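Local coordinates for heme-binding protein HutZ (Vibrio cholerae, PDB 3TGV), which binds heme and very probably degrades it to biliverdin beta and delta with release of the iron, at residues A[11-15]-A[107-111]; A[28-32]-A[50-54]; A[85-91]-A[124-130]. The protein carries 1 engineered substitution. All blocks are in the same frame, centred on the assembly; numbering follows the deposited sequence.

Contact 1. Residues A[11-15]-A[107-111]; sequences RQERK and ERFGE
Arg108, in the last turn of helix 96-109, sends its guanidinium into the C-terminal end of helix 3-13 and there meets backbone carbonyls. With CG anti to the backbone N (chi1 -156°) and the chain straight from there to NE, the side chain spans the gap between the two helix ends. Its NH2 donates to Gln12 O at 3.0 Å; the acceptor lies in the guanidinium plane, but the nitrogen stands above the plane of the carbonyl. The same NH2 makes a weak, bent bond to Arg14 O at 2.6 Å. Lys15 CD covers one guanidinium face near its rim, and Lys15 CE comes within 3.7 Å of Arg108 NE. Gln12 O, in the last turn of helix 3-13, and Arg14 O, just past it, both face the cation, which the helix dipole would probably favour. NH1 of Arg108 continues to Phe35 O on strand 28-38. Phe109 follows, its ring packed against Pro34 and Val36 of that strand. Lys15 O approaches the ring edge, 3.6 Å from Phe109 CZ, while Lys15 CB lies 3.9 Å from Phe109 CE1. Phe77 of the second subunit meets the Phe109 ring edge-to-face.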
ATOM      1  N   ARG A  11     -11.085  -1.286  12.255  1.00 28.55           N
ATOM      2  CA  ARG A  11     -10.531   0.066  12.303  1.00 28.79           C
ATOM      3  C   ARG A  11      -9.757   0.269  13.594  1.00 33.79           C
ATOM      4  O   ARG A  11      -8.770   0.994  13.617  1.00 29.86           O
ATOM      5  CB  ARG A  11     -11.623   1.130  12.228  1.00 31.29           C
ATOM      6  CG  ARG A  11     -12.301   1.288  10.875  1.00 36.23           C
ATOM      7  CD  ARG A  11     -13.576   2.135  11.025  1.00 35.56           C
ATOM      8  NE  ARG A  11     -13.301   3.541  10.786  1.00 40.67           N
ATOM      9  CZ  ARG A  11     -14.041   4.552  11.224  1.00 38.98           C
ATOM     10  NH1 ARG A  11     -15.116   4.339  11.962  1.00 35.88           N
ATOM     11  NH2 ARG A  11     -13.670   5.796  10.944  1.00 44.42           N
ATOM     12  N   GLN A  12     -10.218  -0.365  14.668  1.00 30.41           N
ATOM     13  CA  GLN A  12      -9.565  -0.240  15.973  1.00 34.67           C
ATOM     14  C   GLN A  12      -8.275  -1.051  16.067  1.00 30.40           C
ATOM     15  O   GLN A  12      -7.317  -0.638  16.723  1.00 36.18           O
ATOM     16  CB  GLN A  12     -10.533  -0.647  17.093  1.00 36.46           C
ATOM     17  CG  GLN A  12     -11.527   0.439  17.453  1.00 39.88           C
ATOM     18  CD  GLN A  12     -12.578  -0.018  18.455  1.00 44.94           C
ATOM     19  OE1 GLN A  12     -12.699  -1.208  18.755  1.00 47.37           O
ATOM     20  NE2 GLN A  12     -13.345   0.934  18.978  1.00 46.93           N
ATOM     21  N   GLU A  13      -8.249  -2.208  15.416  1.00 31.70           N
ATOM     22  CA  GLU A  13      -7.085  -3.084  15.485  1.00 34.30           C
ATOM     23  C   GLU A  13      -5.967  -2.622  14.552  1.00 35.32           C
ATOM     24  O   GLU A  13      -4.795  -2.638  14.926  1.00 36.29           O
ATOM     25  CB  GLU A  13      -7.481  -4.530  15.160  1.00 34.27           C
ATOM     26  CG  GLU A  13      -6.339  -5.548  15.292  1.00 41.65           C
ATOM     27  CD  GLU A  13      -5.456  -5.633  14.048  1.00 46.12           C
ATOM     28  OE1 GLU A  13      -6.011  -5.575  12.922  1.00 40.16           O
ATOM     29  OE2 GLU A  13      -4.212  -5.765  14.203  1.00 44.42           O
ATOM     30  N   ARG A  14      -6.320  -2.223  13.334  1.00 28.31           N
ATOM     31  CA  ARG A  14      -5.304  -1.832  12.365  1.00 30.77           C
ATOM     32  C   ARG A  14      -4.645  -0.530  12.804  1.00 30.85           C
ATOM     33  O   ARG A  14      -5.321   0.414  13.194  1.00 28.15           O
ATOM     34  CB  ARG A  14      -5.911  -1.701  10.971  1.00 28.19           C
ATOM     35  CG  ARG A  14      -6.529  -2.990  10.443  1.00 29.05           C
ATOM     36  CD  ARG A  14      -5.497  -3.878   9.768  1.00 30.00           C
ATOM     37  NE  ARG A  14      -4.770  -4.710  10.715  1.00 29.28           N
ATOM     38  CZ  ARG A  14      -3.578  -5.248  10.485  1.00 35.28           C
ATOM     39  NH1 ARG A  14      -2.943  -5.026   9.337  1.00 32.35           N
ATOM     40  NH2 ARG A  14      -3.004  -5.994  11.420  1.00 39.90           N
ATOM     41  N   LYS A  15      -3.316  -0.488  12.752  1.00 29.94           N
ATOM     42  CA  LYS A  15      -2.579   0.660  13.245  1.00 28.86           C
ATOM     43  C   LYS A  15      -1.954   1.483  12.119  1.00 26.13           C
ATOM     44  O   LYS A  15      -1.453   2.581  12.355  1.00 27.88           O
ATOM     45  CB  LYS A  15      -1.493   0.195  14.222  1.00 33.98           C
ATOM     46  CG  LYS A  15      -2.049  -0.669  15.357  1.00 32.79           C
ATOM     47  CD  LYS A  15      -2.166   0.118  16.654  1.00 40.55           C
ATOM     48  CE  LYS A  15      -3.248  -0.446  17.562  1.00 46.20           C
ATOM     49  NZ  LYS A  15      -3.053  -1.892  17.853  1.00 58.72           N
ATOM     50  N   GLU A 107      -1.012   8.140  22.914  1.00 37.67           N
ATOM     51  CA  GLU A 107      -1.798   7.101  23.572  1.00 42.39           C
ATOM     52  C   GLU A 107      -1.813   5.788  22.779  1.00 41.58           C
ATOM     53  O   GLU A 107      -1.744   4.704  23.362  1.00 39.99           O
ATOM     54  CB  GLU A 107      -3.228   7.581  23.833  1.00 45.82           C
ATOM     55  CG  GLU A 107      -4.209   6.456  24.143  1.00 55.39           C
ATOM     56  CD  GLU A 107      -4.789   6.542  25.547  1.00 67.35           C
ATOM     57  OE1 GLU A 107      -6.011   6.299  25.704  1.00 66.16           O
ATOM     58  OE2 GLU A 107      -4.023   6.848  26.491  1.00 69.32           O
ATOM     59  N   ARG A 108      -1.894   5.879  21.455  1.00 36.48           N
ATOM     60  CA  ARG A 108      -1.957   4.674  20.630  1.00 34.61           C
ATOM     61  C   ARG A 108      -0.588   4.050  20.393  1.00 34.77           C
ATOM     62  O   ARG A 108      -0.471   2.830  20.321  1.00 35.62           O
ATOM     63  CB  ARG A 108      -2.622   4.956  19.283  1.00 33.62           C
ATOM     64  CG  ARG A 108      -3.233   3.712  18.643  1.00 37.56           C
ATOM     65  CD  ARG A 108      -3.874   4.000  17.290  1.00 31.58           C
ATOM     66  NE  ARG A 108      -4.723   2.880  16.883  1.00 35.77           N
ATOM     67  CZ  ARG A 108      -5.133   2.646  15.638  1.00 33.12           C
ATOM     68  NH1 ARG A 108      -4.760   3.451  14.647  1.00 29.46           N
ATOM     69  NH2 ARG A 108      -5.915   1.595  15.384  1.00 32.59           N
ATOM     70  N   PHE A 109       0.441   4.882  20.251  1.00 34.58           N
ATOM     71  CA  PHE A 109       1.755   4.390  19.839  1.00 34.23           C
ATOM     72  C   PHE A 109       2.859   4.554  20.881  1.00 39.22           C
ATOM     73  O   PHE A 109       3.945   4.000  20.726  1.00 37.07           O
ATOM     74  CB  PHE A 109       2.184   5.040  18.522  1.00 32.72           C
ATOM     75  CG  PHE A 109       1.223   4.804  17.402  1.00 33.85           C
ATOM     76  CD1 PHE A 109       1.082   3.544  16.850  1.00 34.76           C
ATOM     77  CD2 PHE A 109       0.446   5.833  16.915  1.00 34.23           C
ATOM     78  CE1 PHE A 109       0.188   3.318  15.816  1.00 31.73           C
ATOM     79  CE2 PHE A 109      -0.442   5.613  15.888  1.00 28.95           C
ATOM     80  CZ  PHE A 109      -0.572   4.355  15.338  1.00 31.44           C
ATOM     81  N   GLY A 110       2.585   5.315  21.935  1.00 39.83           N
ATOM     82  CA  GLY A 110       3.508   5.399  23.055  1.00 41.77           C
ATOM     83  C   GLY A 110       4.649   6.393  22.936  1.00 39.71           C
ATOM     84  O   GLY A 110       4.592   7.348  22.159  1.00 39.56           O
ATOM     85  N   GLU A 111       5.694   6.156  23.726  1.00 44.77           N
ATOM     86  CA  GLU A 111       6.803   7.101  23.875  1.00 48.34           C
ATOM     87  C   GLU A 111       7.384   7.608  22.564  1.00 47.03           C
ATOM     88  O   GLU A 111       7.768   8.775  22.455  1.00 42.69           O
ATOM     89  CB  GLU A 111       7.933   6.474  24.688  1.00 51.09           C
ATOM     90  CG  GLU A 111       7.579   6.146  26.122  1.00 62.04           C
ATOM     91  CD  GLU A 111       8.782   5.646  26.898  1.00 69.19           C
ATOM     92  OE1 GLU A 111       9.908   5.750  26.365  1.00 69.53           O
ATOM     93  OE2 GLU A 111       8.604   5.149  28.033  1.00 74.38           O
TER

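Contact 2. Residues A[28-32]-A[50-54]; sequences PNVSY and ARHAR
With CG of His52 set between its own backbone N and carbonyl carbon (chi1 55°), the imidazole swings toward the strand, and Ser31, in the corresponding rotamer (chi1 59°), raises its hydroxyl to meet it. Ser31 OG and His52 ND1 are hydrogen-bonded at 2.9 Å, the hydroxyl lying near the ring plane. Tyr32 O also stands at the ring edge, 3.7 Å from His52 CE1. Two residues before Ser31, Asn29 extends its amide, CG anti to the backbone N, toward the first turn of the helix, its plane 74° from that of the imidazole. Direct approach there is loose: Asn29 OD1 is 4.0 Å from His52 N, and one water closes the gap, donating to Asn29 OD1 at 3.0 Å and accepting from His52 N at 3.1 Å. A second water accepts from Asn29 ND2 and from Arg51 NH1 and donates to Pro28 O, so each end of the buried amide has a water partner. Arg51 crosses the amide at about a right angle, with Asn29 ND2 3.9 Å from Arg51 CD, and its NH1 also forms a salt bridge with Asp85 of the second subunit. The contact thus seats the N-terminal turn of helix 51-58 on strand 28-38 of the FMN-binding-type beta-barrel, whose strand 16-22 pairs alongside, while Ile46 of strand 41-47 packs against His52.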
ATOM      1  N   PRO A  28       3.162   8.661  -9.202  1.00 23.85           N
ATOM      2  CA  PRO A  28       2.642   7.948  -8.025  1.00 24.03           C
ATOM      3  C   PRO A  28       3.728   7.532  -7.028  1.00 23.07           C
ATOM      4  O   PRO A  28       4.851   7.215  -7.401  1.00 24.73           O
ATOM      5  CB  PRO A  28       2.059   6.669  -8.626  1.00 23.50           C
ATOM      6  CG  PRO A  28       2.921   6.430  -9.832  1.00 25.61           C
ATOM      7  CD  PRO A  28       3.168   7.802 -10.399  1.00 23.25           C
ATOM      8  N   ASN A  29       3.378   7.507  -5.751  1.00 23.88           N
ATOM      9  CA  ASN A  29       4.256   6.912  -4.756  1.00 23.10           C
ATOM     10  C   ASN A  29       3.405   6.109  -3.770  1.00 21.86           C
ATOM     11  O   ASN A  29       2.330   6.554  -3.377  1.00 22.12           O
ATOM     12  CB  ASN A  29       5.054   8.002  -4.050  1.00 22.60           C
ATOM     13  CG  ASN A  29       5.907   7.463  -2.942  1.00 22.16           C
ATOM     14  OD1 ASN A  29       5.544   7.547  -1.769  1.00 24.38           O
ATOM     15  ND2 ASN A  29       7.058   6.900  -3.301  1.00 21.35           N
ATOM     16  N   VAL A  30       3.866   4.914  -3.409  1.00 21.09           N
ATOM     17  CA  VAL A  30       3.205   4.121  -2.380  1.00 18.26           C
ATOM     18  C   VAL A  30       4.071   4.082  -1.120  1.00 22.80           C
ATOM     19  O   VAL A  30       5.308   4.026  -1.193  1.00 20.35           O
ATOM     20  CB  VAL A  30       2.896   2.699  -2.866  1.00 18.63           C
ATOM     21  CG1 VAL A  30       4.153   1.892  -3.023  1.00 19.77           C
ATOM     22  CG2 VAL A  30       1.915   2.004  -1.904  1.00 22.55           C
ATOM     23  N   SER A  31       3.427   4.152   0.033  1.00 23.75           N
ATOM     24  CA  SER A  31       4.135   4.232   1.300  1.00 24.06           C
ATOM     25  C   SER A  31       3.155   3.785   2.357  1.00 24.23           C
ATOM     26  O   SER A  31       2.027   3.401   2.030  1.00 21.74           O
ATOM     27  CB  SER A  31       4.541   5.680   1.580  1.00 28.38           C
ATOM     28  OG  SER A  31       3.387   6.506   1.616  1.00 28.00           O
ATOM     29  N   TYR A  32       3.570   3.830   3.620  1.00 21.97           N
ATOM     30  CA  TYR A  32       2.642   3.580   4.727  1.00 24.43           C
ATOM     31  C   TYR A  32       2.881   4.593   5.854  1.00 30.35           C
ATOM     32  O   TYR A  32       3.913   5.263   5.895  1.00 24.28           O
ATOM     33  CB  TYR A  32       2.814   2.164   5.273  1.00 25.46           C
ATOM     34  CG  TYR A  32       3.966   2.086   6.243  1.00 28.40           C
ATOM     35  CD1 TYR A  32       5.278   2.088   5.792  1.00 26.74           C
ATOM     36  CD2 TYR A  32       3.741   2.041   7.612  1.00 30.94           C
ATOM     37  CE1 TYR A  32       6.352   2.051   6.692  1.00 31.34           C
ATOM     38  CE2 TYR A  32       4.796   1.996   8.512  1.00 31.53           C
ATOM     39  CZ  TYR A  32       6.093   1.994   8.048  1.00 28.34           C
ATOM     40  OH  TYR A  32       7.127   1.940   8.954  1.00 36.69           O
ATOM     41  N   ALA A  50      10.845  12.076   3.323  1.00 32.37           N
ATOM     42  CA  ALA A  50      10.275  11.045   2.457  1.00 27.72           C
ATOM     43  C   ALA A  50       9.346  11.653   1.400  1.00 25.38           C
ATOM     44  O   ALA A  50       8.791  12.734   1.595  1.00 30.94           O
ATOM     45  CB  ALA A  50       9.533  10.015   3.298  1.00 34.66           C
ATOM     46  N   ARG A  51       9.176  10.963   0.281  1.00 26.57           N
ATOM     47  CA  ARG A  51       8.361  11.475  -0.811  1.00 29.95           C
ATOM     48  C   ARG A  51       6.907  11.720  -0.455  1.00 26.29           C
ATOM     49  O   ARG A  51       6.315  12.686  -0.933  1.00 26.29           O
ATOM     50  CB  ARG A  51       8.388  10.526  -1.993  1.00 30.72           C
ATOM     51  CG  ARG A  51       9.697  10.488  -2.688  1.00 31.03           C
ATOM     52  CD  ARG A  51       9.595   9.788  -4.022  1.00 34.54           C
ATOM     53  NE  ARG A  51      10.939   9.513  -4.506  1.00 37.91           N
ATOM     54  CZ  ARG A  51      11.239   8.601  -5.418  1.00 37.03           C
ATOM     55  NH1 ARG A  51      10.282   7.860  -5.967  1.00 30.51           N
ATOM     56  NH2 ARG A  51      12.504   8.433  -5.779  1.00 36.42           N
ATOM     57  N   HIS A  52       6.309  10.843   0.345  1.00 24.62           N
ATOM     58  CA  HIS A  52       4.864  10.971   0.560  1.00 27.47           C
ATOM     59  C   HIS A  52       4.504  12.298   1.242  1.00 27.64           C
ATOM     60  O   HIS A  52       3.457  12.884   0.971  1.00 28.66           O
ATOM     61  CB  HIS A  52       4.276   9.763   1.315  1.00 26.00           C
ATOM     62  CG  HIS A  52       4.944   9.475   2.621  1.00 29.10           C
ATOM     63  ND1 HIS A  52       4.563   8.431   3.437  1.00 33.55           N
ATOM     64  CD2 HIS A  52       5.968  10.092   3.256  1.00 28.42           C
ATOM     65  CE1 HIS A  52       5.332   8.412   4.513  1.00 26.44           C
ATOM     66  NE2 HIS A  52       6.185   9.417   4.429  1.00 29.99           N
ATOM     67  N   ALA A  53       5.387  12.778   2.111  1.00 29.47           N
ATOM     68  CA  ALA A  53       5.173  14.054   2.785  1.00 27.93           C
ATOM     69  C   ALA A  53       5.351  15.235   1.830  1.00 29.32           C
ATOM     70  O   ALA A  53       4.587  16.195   1.867  1.00 29.21           O
ATOM     71  CB  ALA A  53       6.105  14.183   3.978  1.00 28.24           C
ATOM     72  N   ARG A  54       6.363  15.171   0.976  1.00 29.22           N
ATOM     73  CA  ARG A  54       6.554  16.212  -0.021  1.00 28.08           C
ATOM     74  C   ARG A  54       5.449  16.187  -1.074  1.00 29.17           C
ATOM     75  O   ARG A  54       5.036  17.227  -1.590  1.00 28.51           O
ATOM     76  CB  ARG A  54       7.926  16.079  -0.675  1.00 28.03           C
ATOM     77  CG  ARG A  54       9.075  16.578   0.198  1.00 29.50           C
ATOM     78  CD  ARG A  54      10.415  16.316  -0.470  1.00 31.08           C
ATOM     79  NE  ARG A  54      10.915  14.966  -0.224  1.00 29.31           N
ATOM     80  CZ  ARG A  54      11.239  14.098  -1.178  1.00 24.20           C
ATOM     81  NH1 ARG A  54      11.118  14.437  -2.455  1.00 30.41           N
ATOM     82  NH2 ARG A  54      11.700  12.895  -0.859  1.00 28.64           N
TER
HETATM   83  O   HOH W   1       7.460   7.666  -6.326  1.00 32.34           O
HETATM   84  O   HOH W   2       7.415   8.001   0.507  1.00 27.89           O

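Contact 3. Residues A[85-91]-A[124-130]; sequences DAVASMV and LFRLQPE
Phe125 turns its ring toward Met90, whose SD lies 5.5 Å from the ring centroid in an oblique Met-aromatic contact; Met90 CB also packs on Phe125 CE1. The Gln128 amide lies over one face of the Arg126 guanidinium, whose NH1 bonds to Glu40 O. Strands 81-91 and 122-129 are antiparallel neighbours in the barrel of this FMN-binding-type fold. Ser89 and Arg126 form a hydrogen-bonded pair: Arg126 N donates to Ser89 O at 2.7 Å, nearly along the C=O axis, and Ser89 N returns a bond to Arg126 O in the carbonyl plane. Val87 and Gln128 repeat the exchange, but each donor is tilted from the carbonyl plane. Between these pairs Ala88 faces Leu127, and the small methyl Ala88 CB meets Leu127 CD2 at 3.7 Å. With Ala86, Met90 and Phe125 they share one sheet face, on which Leu56 of helix 51-58 packs against Ala88 and Phe125. On the other face Val91 and Leu124 lie side by side, pointing the same way, against Trp98 of helix 96-109. At the far end a water donates to Asp85 O at 2.8 Å and accepts from Glu130 N at 3.0 Å, alongside the weak direct bond between them.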
ATOM      1  N   ASP A  85     -10.511   7.453  -0.954  1.00 27.55           N
ATOM      2  CA  ASP A  85      -9.674   8.575  -1.355  1.00 28.54           C
ATOM      3  C   ASP A  85      -9.940   9.717  -0.399  1.00 32.58           C
ATOM      4  O   ASP A  85     -10.992   9.749   0.239  1.00 29.81           O
ATOM      5  CB  ASP A  85      -9.971   9.004  -2.790  1.00 35.59           C
ATOM      6  CG  ASP A  85      -9.601   7.934  -3.809  1.00 36.37           C
ATOM      7  OD1 ASP A  85      -8.899   6.962  -3.446  1.00 32.83           O
ATOM      8  OD2 ASP A  85     -10.020   8.062  -4.980  1.00 42.41           O
ATOM      9  N   ALA A  86      -8.983  10.643  -0.292  1.00 29.05           N
ATOM     10  CA  ALA A  86      -9.058  11.727   0.680  1.00 29.90           C
ATOM     11  C   ALA A  86      -8.364  13.001   0.199  1.00 31.95           C
ATOM     12  O   ALA A  86      -7.651  12.994  -0.792  1.00 28.16           O
ATOM     13  CB  ALA A  86      -8.461  11.281   2.016  1.00 28.45           C
ATOM     14  N   VAL A  87      -8.592  14.095   0.917  1.00 33.93           N
ATOM     15  CA  VAL A  87      -7.907  15.353   0.661  1.00 35.74           C
ATOM     16  C   VAL A  87      -7.000  15.657   1.837  1.00 33.10           C
ATOM     17  O   VAL A  87      -7.450  15.664   2.982  1.00 35.90           O
ATOM     18  CB  VAL A  87      -8.894  16.513   0.507  1.00 37.29           C
ATOM     19  CG1 VAL A  87      -8.133  17.825   0.293  1.00 37.85           C
ATOM     20  CG2 VAL A  87      -9.849  16.236  -0.636  1.00 41.89           C
ATOM     21  N   ALA A  88      -5.721  15.892   1.562  1.00 35.29           N
ATOM     22  CA  ALA A  88      -4.739  16.087   2.621  1.00 31.99           C
ATOM     23  C   ALA A  88      -4.564  17.551   2.973  1.00 35.66           C
ATOM     24  O   ALA A  88      -4.608  18.414   2.108  1.00 35.06           O
ATOM     25  CB  ALA A  88      -3.389  15.487   2.226  1.00 26.92           C
ATOM     26  N   SER A  89      -4.340  17.809   4.255  1.00 30.17           N
ATOM     27  CA  SER A  89      -4.088  19.150   4.733  1.00 36.16           C
ATOM     28  C   SER A  89      -3.059  19.055   5.848  1.00 36.50           C
ATOM     29  O   SER A  89      -3.102  18.136   6.667  1.00 35.52           O
ATOM     30  CB  SER A  89      -5.388  19.775   5.242  1.00 38.94           C
ATOM     31  OG  SER A  89      -5.319  21.186   5.190  1.00 51.45           O
ATOM     32  N   MET A  90      -2.114  19.986   5.872  1.00 36.68           N
ATOM     33  CA  MET A  90      -1.113  19.997   6.925  1.00 35.57           C
ATOM     34  C   MET A  90      -1.644  20.661   8.200  1.00 38.12           C
ATOM     35  O   MET A  90      -2.344  21.676   8.143  1.00 39.20           O
ATOM     36  CB  MET A  90       0.159  20.698   6.450  1.00 36.93           C
ATOM     37  CG  MET A  90       1.215  20.753   7.517  1.00 38.35           C
ATOM     38  SD  MET A  90       2.818  21.363   6.933  1.00 53.73           S
ATOM     39  CE  MET A  90       3.652  21.556   8.528  1.00 55.54           C
ATOM     40  N   VAL A  91      -1.319  20.083   9.351  1.00 38.20           N
ATOM     41  CA  VAL A  91      -1.821  20.595  10.623  1.00 39.71           C
ATOM     42  C   VAL A  91      -0.774  21.473  11.298  1.00 40.88           C
ATOM     43  O   VAL A  91       0.355  21.038  11.530  1.00 37.85           O
ATOM     44  CB  VAL A  91      -2.215  19.456  11.573  1.00 38.24           C
ATOM     45  CG1 VAL A  91      -2.699  20.019  12.906  1.00 42.40           C
ATOM     46  CG2 VAL A  91      -3.293  18.588  10.935  1.00 37.19           C
ATOM     47  N   LEU A 124       2.427  16.866  10.461  1.00 36.03           N
ATOM     48  CA  LEU A 124       1.164  16.197  10.753  1.00 35.21           C
ATOM     49  C   LEU A 124       0.134  16.528   9.684  1.00 35.41           C
ATOM     50  O   LEU A 124      -0.219  17.692   9.492  1.00 38.80           O
ATOM     51  CB  LEU A 124       0.657  16.621  12.131  1.00 37.07           C
ATOM     52  CG  LEU A 124      -0.710  16.113  12.592  1.00 38.74           C
ATOM     53  CD1 LEU A 124      -0.718  14.594  12.722  1.00 32.65           C
ATOM     54  CD2 LEU A 124      -1.068  16.767  13.912  1.00 39.77           C
ATOM     55  N   PHE A 125      -0.345  15.510   8.978  1.00 32.51           N
ATOM     56  CA  PHE A 125      -1.345  15.728   7.937  1.00 32.44           C
ATOM     57  C   PHE A 125      -2.710  15.209   8.361  1.00 30.97           C
ATOM     58  O   PHE A 125      -2.826  14.086   8.839  1.00 29.52           O
ATOM     59  CB  PHE A 125      -0.938  15.060   6.617  1.00 31.52           C
ATOM     60  CG  PHE A 125       0.207  15.740   5.910  1.00 33.30           C
ATOM     61  CD1 PHE A 125      -0.032  16.681   4.919  1.00 31.87           C
ATOM     62  CD2 PHE A 125       1.513  15.432   6.231  1.00 29.49           C
ATOM     63  CE1 PHE A 125       1.013  17.305   4.265  1.00 33.74           C
ATOM     64  CE2 PHE A 125       2.561  16.054   5.584  1.00 32.91           C
ATOM     65  CZ  PHE A 125       2.310  16.993   4.601  1.00 34.31           C
ATOM     66  N   ARG A 126      -3.733  16.038   8.187  1.00 29.69           N
ATOM     67  CA  ARG A 126      -5.118  15.585   8.309  1.00 35.81           C
ATOM     68  C   ARG A 126      -5.631  15.076   6.969  1.00 30.34           C
ATOM     69  O   ARG A 126      -5.486  15.744   5.949  1.00 34.87           O
ATOM     70  CB  ARG A 126      -6.027  16.711   8.800  1.00 38.31           C
ATOM     71  CG  ARG A 126      -7.467  16.496   8.387  1.00 41.32           C
ATOM     72  CD  ARG A 126      -8.473  17.085   9.356  1.00 44.75           C
ATOM     73  NE  ARG A 126      -8.596  18.530   9.232  1.00 51.63           N
ATOM     74  CZ  ARG A 126      -9.721  19.199   9.466  1.00 55.31           C
ATOM     75  NH1 ARG A 126     -10.825  18.547   9.823  1.00 49.95           N
ATOM     76  NH2 ARG A 126      -9.746  20.521   9.338  1.00 54.32           N
ATOM     77  N   LEU A 127      -6.232  13.892   6.968  1.00 31.84           N
ATOM     78  CA  LEU A 127      -6.759  13.325   5.736  1.00 29.08           C
ATOM     79  C   LEU A 127      -8.258  13.131   5.859  1.00 30.47           C
ATOM     80  O   LEU A 127      -8.720  12.424   6.751  1.00 27.77           O
ATOM     81  CB  LEU A 127      -6.096  11.984   5.449  1.00 28.62           C
ATOM     82  CG  LEU A 127      -4.596  11.935   5.690  1.00 28.26           C
ATOM     83  CD1 LEU A 127      -4.113  10.521   5.469  1.00 29.09           C
ATOM     84  CD2 LEU A 127      -3.878  12.905   4.775  1.00 29.30           C
ATOM     85  N   GLN A 128      -9.005  13.745   4.945  1.00 31.81           N
ATOM     86  CA  GLN A 128     -10.465  13.743   4.990  1.00 32.91           C
ATOM     87  C   GLN A 128     -11.064  13.095   3.753  1.00 31.88           C
ATOM     88  O   GLN A 128     -10.850  13.566   2.633  1.00 32.00           O
ATOM     89  CB  GLN A 128     -10.993  15.171   5.127  1.00 35.32           C
ATOM     90  CG  GLN A 128     -10.329  15.949   6.244  1.00 36.55           C
ATOM     91  CD  GLN A 128     -10.960  17.299   6.469  1.00 47.31           C
ATOM     92  OE1 GLN A 128     -10.461  18.322   5.988  1.00 50.98           O
ATOM     93  NE2 GLN A 128     -12.061  17.318   7.211  1.00 45.75           N
ATOM     94  N   PRO A 129     -11.818  12.005   3.957  1.00 32.88           N
ATOM     95  CA  PRO A 129     -12.461  11.214   2.894  1.00 32.38           C
ATOM     96  C   PRO A 129     -13.451  12.035   2.098  1.00 37.19           C
ATOM     97  O   PRO A 129     -14.088  12.921   2.671  1.00 40.41           O
ATOM     98  CB  PRO A 129     -13.199  10.113   3.665  1.00 33.37           C
ATOM     99  CG  PRO A 129     -13.326  10.622   5.062  1.00 36.63           C
ATOM    100  CD  PRO A 129     -12.098  11.465   5.297  1.00 30.04           C
ATOM    101  N   GLU A 130     -13.604  11.744   0.809  1.00 41.70           N
ATOM    102  CA  GLU A 130     -14.496  12.557  -0.014  1.00 43.09           C
ATOM    103  C   GLU A 130     -15.395  11.824  -1.015  1.00 48.83           C
ATOM    104  O   GLU A 130     -16.515  12.266  -1.286  1.00 47.39           O
ATOM    105  CB  GLU A 130     -13.691  13.633  -0.736  1.00 52.26           C
ATOM    106  CG  GLU A 130     -14.473  14.906  -0.967  1.00 57.34           C
ATOM    107  CD  GLU A 130     -13.566  16.106  -1.100  1.00 59.18           C
ATOM    108  OE1 GLU A 130     -12.997  16.300  -2.197  1.00 58.20           O
ATOM    109  OE2 GLU A 130     -13.417  16.846  -0.101  1.00 62.59           O
TER
HETATM  110  O   HOH W   3     -13.573   9.006  -0.477  1.00 36.55           O

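How the contacts relate
Contacts 2 and 3 adjoin, their centres about 14 Å apart: Ala53 O meets Phe125 CZ at 3.6 Å, so helix 51-58 reaches from strand 28-38 to the 81-91/122-129 pair of the same sheet. Contact 1 stands apart, its centre about 21 Å from that of contact 2 and 19 Å from that of contact 3, on the opposite side of the chain's centre from both. Helix 96-109 nevertheless follows strand 81-91 in the chain and packs on contact 3, while its end carries contact 1. Strand 28-38 likewise serves both contacts 1 and 2. Contacts 1 and 2 both touch the second subunit; contact 3 reaches it only through Asp85, which packs on Pro28 of that subunit.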